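Local coordinates for protein urocanate hydratase (Paenibacillus sp. Soil724D2, PDB 7NED) that catalyses, with bound NAD+ as cofactor, the hydration of thiourocanate in bacterial ergothioneine breakdown, and also binds urocanate, at residues Tyr42-Ala48 with Trp119-Ala125. Numbering follows the deposited sequence.
With URO ((2E)-3-(1H-imidazol-4-yl)acrylic acid), chain B; NAD (nicotinamide-adenine-dinucleotide), chain C.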
loop_
_atom_site.group_PDB
_atom_site.type_symbol
_atom_site.label_atom_id
_atom_site.label_comp_id
_atom_site.label_asym_id
_atom_site.label_seq_id
_atom_site.Cartn_x
_atom_site.Cartn_y
_atom_site.Cartn_z
ATOM N N TYR A 42 20.144 2.848 10.046
ATOM C CA TYR A 42 19.796 2.860 11.458
ATOM C C TYR A 42 18.894 1.661 11.739
ATOM O O TYR A 42 18.580 0.861 10.835
ATOM C CB TYR A 42 19.157 4.206 11.829
ATOM C CG TYR A 42 17.749 4.414 11.325
ATOM C CD1 TYR A 42 17.496 4.739 10.012
ATOM C CD2 TYR A 42 16.671 4.271 12.183
ATOM C CE1 TYR A 42 16.176 4.955 9.548
ATOM C CE2 TYR A 42 15.370 4.454 11.745
ATOM C CZ TYR A 42 15.139 4.802 10.409
ATOM O OH TYR A 42 13.861 5.015 9.976
ATOM N N ALA A 43 18.498 1.513 13.001
ATOM C CA ALA A 43 17.506 0.492 13.380
ATOM C C ALA A 43 17.938 -0.911 12.949
ATOM O O ALA A 43 17.119 -1.752 12.543
ATOM C CB ALA A 43 16.136 0.830 12.814
ATOM N N ALA A 44 19.244 -1.155 13.005
ATOM C CA ALA A 44 19.854 -2.482 12.897
ATOM C C ALA A 44 19.918 -2.994 11.466
ATOM O O ALA A 44 20.928 -3.577 11.048
ATOM C CB ALA A 44 19.117 -3.510 13.762
ATOM N N LEU A 45 18.840 -2.815 10.702
ATOM C CA LEU A 45 18.880 -3.323 9.334
ATOM C C LEU A 45 18.081 -2.452 8.362
ATOM O O LEU A 45 17.725 -2.927 7.278
ATOM C CB LEU A 45 18.401 -4.775 9.314
ATOM C CG LEU A 45 16.906 -5.009 9.533
ATOM C CD1 LEU A 45 16.553 -6.462 9.094
ATOM C CD2 LEU A 45 16.467 -4.768 11.012
ATOM N N ALA A 46 17.835 -1.185 8.700
ATOM C CA ALA A 46 17.150 -0.284 7.784
ATOM C C ALA A 46 18.164 0.192 6.759
ATOM O O ALA A 46 19.149 0.827 7.116
ATOM C CB ALA A 46 16.522 0.884 8.533
ATOM N N LYS A 47 17.943 -0.129 5.490
ATOM C CA LYS A 47 18.974 0.063 4.490
ATOM C C LYS A 47 18.602 1.168 3.513
ATOM O O LYS A 47 17.423 1.399 3.212
ATOM C CB LYS A 47 19.202 -1.259 3.749
ATOM C CG LYS A 47 19.847 -2.333 4.637
ATOM C CD LYS A 47 20.313 -3.517 3.820
ATOM C CE LYS A 47 21.162 -4.497 4.615
ATOM N NZ LYS A 47 22.432 -4.860 3.885
ATOM N N ALA A 48 19.627 1.811 2.976
ATOM C CA ALA A 48 19.434 2.881 2.014
ATOM C C ALA A 48 19.176 2.374 0.608
ATOM O O ALA A 48 18.688 3.145 -0.226
ATOM C CB ALA A 48 20.668 3.783 1.995
ATOM N N TRP A 119 14.622 -4.139 4.148
ATOM C CA TRP A 119 13.753 -3.261 4.963
ATOM C C TRP A 119 14.249 -1.831 4.831
ATOM O O TRP A 119 15.440 -1.578 4.982
ATOM C CB TRP A 119 13.754 -3.625 6.447
ATOM C CG TRP A 119 12.855 -2.756 7.309
ATOM C CD1 TRP A 119 11.558 -2.408 7.055
ATOM C CD2 TRP A 119 13.185 -2.146 8.567
ATOM N NE1 TRP A 119 11.059 -1.628 8.072
ATOM C CE2 TRP A 119 12.036 -1.458 9.012
ATOM C CE3 TRP A 119 14.342 -2.098 9.344
ATOM C CZ2 TRP A 119 12.016 -0.719 10.190
ATOM C CZ3 TRP A 119 14.324 -1.376 10.525
ATOM C CH2 TRP A 119 13.167 -0.705 10.946
ATOM N N GLY A 120 13.331 -0.888 4.562
ATOM C CA GLY A 120 13.765 0.482 4.368
ATOM C C GLY A 120 13.722 1.363 5.599
ATOM O O GLY A 120 13.946 2.575 5.480
ATOM N N GLY A 121 13.473 0.796 6.776
ATOM C CA GLY A 121 13.164 1.626 7.922
ATOM C C GLY A 121 11.981 2.529 7.616
ATOM O O GLY A 121 11.086 2.196 6.818
ATOM N N LEU A 122 11.937 3.673 8.304
ATOM C CA LEU A 122 11.048 4.728 7.854
ATOM C C LEU A 122 11.779 5.659 6.902
ATOM O O LEU A 122 11.364 5.832 5.748
ATOM C CB LEU A 122 10.482 5.514 9.058
ATOM C CG LEU A 122 9.717 4.674 10.068
ATOM C CD1 LEU A 122 9.017 5.528 11.129
ATOM C CD2 LEU A 122 8.711 3.793 9.339
ATOM N N THR A 123 12.929 6.187 7.323
ATOM C CA THR A 123 13.592 7.198 6.517
ATOM C C THR A 123 14.883 6.713 5.860
ATOM O O THR A 123 15.568 7.525 5.235
ATOM C CB THR A 123 13.890 8.415 7.374
ATOM O OG1 THR A 123 14.659 7.982 8.497
ATOM C CG2 THR A 123 12.589 9.085 7.843
ATOM N N ALA A 124 15.242 5.433 5.984
ATOM C CA ALA A 124 16.518 4.973 5.418
ATOM C C ALA A 124 16.432 4.855 3.898
ATOM O O ALA A 124 17.205 5.483 3.164
ATOM C CB ALA A 124 16.929 3.628 6.025
ATOM N N ALA A 125 15.500 4.040 3.403
ATOM C CA ALA A 125 15.491 3.790 1.964
ATOM C C ALA A 125 14.946 4.957 1.167
ATOM O O ALA A 125 15.112 4.977 -0.063
ATOM C CB ALA A 125 14.695 2.543 1.637
HETATM O OAA URO B . 13.806 10.335 12.245
HETATM C CAI URO B . 14.131 9.364 11.441
HETATM O OAB URO B . 14.829 9.505 10.517
HETATM C CAC URO B . 13.573 8.020 11.668
HETATM C CAD URO B . 12.765 7.814 12.674
HETATM C CAJ URO B . 12.332 6.468 12.741
HETATM C CAF URO B . 11.741 5.827 13.789
HETATM N NAH URO B . 11.636 4.484 13.542
HETATM C CAE URO B . 12.155 4.321 12.346
HETATM N NAG URO B . 12.592 5.487 11.821
HETATM P PA NAD C . 20.180 0.919 16.333
HETATM O O1A NAD C . 20.128 -0.585 16.077
HETATM O O2A NAD C . 21.081 1.880 15.670
HETATM O O5B NAD C . 20.742 0.975 17.932
HETATM C C5B NAD C . 20.179 0.044 18.765
HETATM C C4B NAD C . 21.096 0.103 20.073
HETATM O O4B NAD C . 20.703 -0.817 21.052
HETATM C C3B NAD C . 22.503 -0.327 19.546
HETATM O O3B NAD C . 23.447 0.575 19.950
HETATM C C2B NAD C . 22.713 -1.708 20.239
HETATM O O2B NAD C . 24.013 -1.914 20.657
HETATM C C1B NAD C . 21.904 -1.467 21.511
HETATM N N9A NAD C . 21.413 -2.683 22.159
HETATM C C8A NAD C . 20.924 -3.855 21.592
HETATM N N7A NAD C . 20.569 -4.751 22.480
HETATM C C5A NAD C . 20.807 -4.139 23.704
HETATM C C6A NAD C . 20.645 -4.574 25.039
HETATM N N6A NAD C . 20.143 -5.796 25.327
HETATM N N1A NAD C . 20.971 -3.743 26.068
HETATM C C2A NAD C . 21.497 -2.543 25.716
HETATM N N3A NAD C . 21.708 -1.999 24.506
HETATM C C4A NAD C . 21.351 -2.840 23.512
HETATM O O3 NAD C . 18.642 1.206 16.418
HETATM P PN NAD C . 18.110 2.709 16.399
HETATM O O1N NAD C . 18.030 3.480 15.114
HETATM O O2N NAD C . 18.582 3.372 17.676
HETATM O O5D NAD C . 16.429 2.538 16.741
HETATM C C5D NAD C . 16.166 1.829 17.964
HETATM C C4D NAD C . 14.684 1.599 18.076
HETATM O O4D NAD C . 13.960 2.791 17.832
HETATM C C3D NAD C . 14.366 0.652 16.805
HETATM O O3D NAD C . 13.455 -0.384 17.152
HETATM C C2D NAD C . 13.672 1.624 15.780
HETATM O O2D NAD C . 12.668 1.077 15.027
HETATM C C1D NAD C . 12.951 2.373 16.945
HETATM N N1N NAD C . 12.115 3.532 16.600
HETATM C C2N NAD C . 10.967 3.134 15.944
HETATM C C3N NAD C . 9.995 4.054 15.584
HETATM C C7N NAD C . 8.790 3.512 14.804
HETATM O O7N NAD C . 7.679 4.042 14.796
HETATM N N7N NAD C . 9.001 2.398 14.009
HETATM C C4N NAD C . 10.229 5.389 15.941
HETATM C C5N NAD C . 11.395 5.741 16.619
HETATM C C6N NAD C . 12.355 4.778 16.975
HETATM O O HOH W 1 16.950 -4.897 5.441
HETATM O O HOH W 2 16.263 2.967 -1.895
#
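Tyr42 reaches Leu122 and Thr123 at the urocanate site, where, within the urocanase N-terminal domain, a tight turn following strand 40-42 meets the loop ahead of helix 133-150, a worked example of backbone amides positioning a phenol beside the bound urocanate. Tyr42 CB lies 3.5 Å from NAD O1N. From there chi1 of 73° swings CG and the ring so that CD2 comes nearer that phosphate oxygen and CD1 lies by Ala124 CB; CE1 meets Thr123 OG1 and, at the ring edge, Ala124 N, while CE2 and CZ approach urocanate NAG. At the tip, OH accepts two hydrogen bonds, from Leu122 N (2.9 Å, bent at 144°) and from Thr123 N (nearly straight, 169°), which grip the phenol. Tyr129 stacks on the same ring. Trp119 packs against the turn: CZ3 touches Ala43 CB and Ala46 CB, Leu45 CD2 meets CE3, and Gly121 N sits 3.4 Å over the indole's centre. Lys47 N donates to Trp119 O, and Ala43 N to NAD O1N (2.9 Å). Replacing Trp119 with alanine would remove the indole and is likely to leave a gap beside Ala43, Leu45 and Ala46, so that the turn carrying the NAD-bound amide could shift. Thr123 OG1 donates a short hydrogen bond (2.5 Å) to urocanate OAB.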